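Local coordinates for citrinin polyketide synthase (Monascus purpureus, PDB 5MPT), which builds the methylated polyketide precursor of the mycotoxin citrinin, the part described here being its C-methyltransferase domain, at residues A[217-222]-A[252-256]. Residues are numbered along the deposited sequence.
Sequences TGGTTV and KRFKK. With SAH (S-adenosyl-L-homocysteine), chain B.
A fully extended arginine reaches the outer side of a loop whose inner side holds the carboxylate of S-adenosyl-L-homocysteine. Arg253, with chi1 to chi3 all t, brings NH1 to 2.8 Å from Thr217 O; the N-H...O angle of 126° makes this hydrogen bond weak. Water 1 reinforces it, accepting from Arg253 NH2 (2.8 Å) and donating to Thr217 O (3.2 Å) and, weakly, to Gly218 O (2.9 Å). On the ligand side, Thr217 N and Thr217 OG1 (chi1 p) each donate to SAH O at 2.7 Å, and Gly219 N donates to SAH OXT at 3.0 Å. This is the glycine-rich loop after the first strand, 208-213, of the Rossmann-like class I methyltransferase fold. Gly218 has phi/psi 79/31, and a CB there would lie 3.1 Å from Arg253 NH1 and 3.2 Å from Phe254 CZ; at Gly219 one would crowd SAH OXT. Phe254, the first residue to leave helical phi/psi after helix 244-253, uses rotamer m to pack beside helix 221-231: CE2 lies 3.9 Å from Thr221 CG2, CZ 4.3 Å from Val222 CB. The closest CA pair, Val222-Phe254, is 8.2 Å apart. Thr221 OG1 is hydrogen-bonded to Glu212, while Met239 of strand 235-241 touches both Thr221 and Phe254.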
loop_
_atom_site.group_PDB
_atom_site.type_symbol
_atom_site.label_atom_id
_atom_site.label_comp_id
_atom_site.label_asym_id
_atom_site.label_seq_id
_atom_site.Cartn_x
_atom_site.Cartn_y
_atom_site.Cartn_z
ATOM N N THR A 217 1.830 7.142 8.647
ATOM C CA THR A 217 2.038 8.555 8.360
ATOM C C THR A 217 0.740 9.346 8.325
ATOM O O THR A 217 0.786 10.571 8.185
ATOM C CB THR A 217 2.775 8.726 7.022
ATOM O OG1 THR A 217 1.986 8.229 5.920
ATOM C CG2 THR A 217 4.157 8.028 7.040
ATOM N N GLY A 218 -0.403 8.684 8.482
ATOM C CA GLY A 218 -1.674 9.371 8.454
ATOM C C GLY A 218 -2.159 9.702 7.071
ATOM O O GLY A 218 -2.871 10.698 6.899
ATOM N N GLY A 219 -1.819 8.879 6.073
ATOM C CA GLY A 219 -2.233 9.172 4.713
ATOM C C GLY A 219 -3.731 9.053 4.551
ATOM O O GLY A 219 -4.352 9.811 3.792
ATOM N N THR A 220 -4.327 8.116 5.268
ATOM C CA THR A 220 -5.764 7.993 5.355
ATOM C C THR A 220 -6.310 8.873 6.466
ATOM O O THR A 220 -7.329 9.544 6.285
ATOM C CB THR A 220 -6.135 6.528 5.596
ATOM O OG1 THR A 220 -5.658 5.732 4.502
ATOM C CG2 THR A 220 -7.648 6.361 5.737
ATOM N N THR A 221 -5.625 8.879 7.602
ATOM C CA THR A 221 -6.093 9.608 8.771
ATOM C C THR A 221 -6.337 11.074 8.459
ATOM O O THR A 221 -7.318 11.657 8.939
ATOM C CB THR A 221 -5.068 9.472 9.894
ATOM O OG1 THR A 221 -4.491 8.159 9.852
ATOM C CG2 THR A 221 -5.714 9.723 11.241
ATOM N N VAL A 222 -5.459 11.692 7.671
ATOM C CA VAL A 222 -5.577 13.125 7.424
ATOM C C VAL A 222 -6.863 13.473 6.684
ATOM O O VAL A 222 -7.316 14.615 6.759
ATOM C CB VAL A 222 -4.350 13.681 6.669
ATOM C CG1 VAL A 222 -4.230 13.097 5.254
ATOM C CG2 VAL A 222 -4.421 15.191 6.603
ATOM N N LYS A 252 0.484 14.597 18.318
ATOM C CA LYS A 252 0.689 16.038 18.215
ATOM C C LYS A 252 -0.054 16.604 17.011
ATOM O O LYS A 252 -0.894 17.503 17.144
ATOM C CB LYS A 252 2.187 16.351 18.118
ATOM C CG LYS A 252 3.036 15.867 19.303
ATOM C CD LYS A 252 4.529 16.148 19.071
ATOM C CE LYS A 252 5.427 15.459 20.096
ATOM N NZ LYS A 252 6.876 15.591 19.756
ATOM N N ARG A 253 0.237 16.071 15.822
ATOM C CA ARG A 253 -0.375 16.558 14.586
ATOM C C ARG A 253 -1.896 16.649 14.692
ATOM O O ARG A 253 -2.497 17.662 14.310
ATOM C CB ARG A 253 0.023 15.636 13.437
ATOM C CG ARG A 253 -0.527 15.990 12.076
ATOM C CD ARG A 253 -0.104 14.928 11.080
ATOM N NE ARG A 253 -0.444 15.270 9.709
ATOM C CZ ARG A 253 -0.296 14.443 8.680
ATOM N NH1 ARG A 253 0.173 13.221 8.874
ATOM N NH2 ARG A 253 -0.635 14.826 7.461
ATOM N N PHE A 254 -2.540 15.594 15.197
ATOM C CA PHE A 254 -3.992 15.474 15.142
ATOM C C PHE A 254 -4.668 15.832 16.465
ATOM O O PHE A 254 -5.833 15.474 16.678
ATOM C CB PHE A 254 -4.370 14.060 14.702
ATOM C CG PHE A 254 -3.910 13.711 13.306
ATOM C CD1 PHE A 254 -4.215 14.538 12.221
ATOM C CD2 PHE A 254 -3.182 12.562 13.073
ATOM C CE1 PHE A 254 -3.797 14.217 10.937
ATOM C CE2 PHE A 254 -2.762 12.240 11.792
ATOM C CZ PHE A 254 -3.073 13.074 10.723
ATOM N N LYS A 255 -3.966 16.553 17.343
ATOM C CA LYS A 255 -4.545 16.965 18.620
ATOM C C LYS A 255 -5.789 17.815 18.416
ATOM O O LYS A 255 -6.734 17.740 19.209
ATOM C CB LYS A 255 -3.510 17.742 19.429
ATOM C CG LYS A 255 -3.964 18.107 20.823
ATOM C CD LYS A 255 -2.995 19.073 21.478
ATOM C CE LYS A 255 -3.475 19.476 22.863
ATOM N NZ LYS A 255 -3.611 18.303 23.768
ATOM N N LYS A 256 -5.794 18.646 17.376
ATOM C CA LYS A 256 -6.924 19.493 17.012
ATOM C C LYS A 256 -8.260 18.811 17.258
ATOM O O LYS A 256 -9.224 19.456 17.681
ATOM C CB LYS A 256 -6.819 19.888 15.535
ATOM C CG LYS A 256 -8.023 20.625 14.972
ATOM C CD LYS A 256 -7.853 20.913 13.491
ATOM C CE LYS A 256 -9.014 21.740 12.944
ATOM N NZ LYS A 256 -8.823 22.129 11.513
HETATM N N SAH B . -1.432 3.362 6.205
HETATM C CA SAH B . -0.013 3.743 5.936
HETATM C CB SAH B . 0.586 3.333 4.596
HETATM C CG SAH B . 0.938 1.860 4.478
HETATM S SD SAH B . 2.568 1.646 5.273
HETATM C C SAH B . 0.081 5.291 6.044
HETATM O O SAH B . 1.286 5.680 6.402
HETATM O OXT SAH B . -0.824 6.047 5.792
HETATM C "C5'" SAH B . 2.295 0.217 6.353
HETATM C "C4'" SAH B . 2.072 0.701 7.771
HETATM O "O4'" SAH B . 1.733 -0.481 8.527
HETATM C "C3'" SAH B . 3.296 1.326 8.453
HETATM O "O3'" SAH B . 2.842 2.488 9.141
HETATM C "C2'" SAH B . 3.772 0.224 9.415
HETATM O "O2'" SAH B . 4.358 0.749 10.604
HETATM C "C1'" SAH B . 2.454 -0.472 9.734
HETATM N N9 SAH B . 2.555 -1.850 10.200
HETATM C C8 SAH B . 3.392 -2.837 9.752
HETATM N N7 SAH B . 3.285 -3.970 10.404
HETATM C C5 SAH B . 2.310 -3.708 11.357
HETATM C C6 SAH B . 1.734 -4.497 12.372
HETATM N N6 SAH B . 2.098 -5.758 12.637
HETATM N N1 SAH B . 0.786 -3.929 13.140
HETATM C C2 SAH B . 0.436 -2.660 12.909
HETATM N N3 SAH B . 0.898 -1.817 11.984
HETATM C C4 SAH B . 1.846 -2.407 11.236
HETATM O O HOH W 1 -0.694 12.428 5.983
#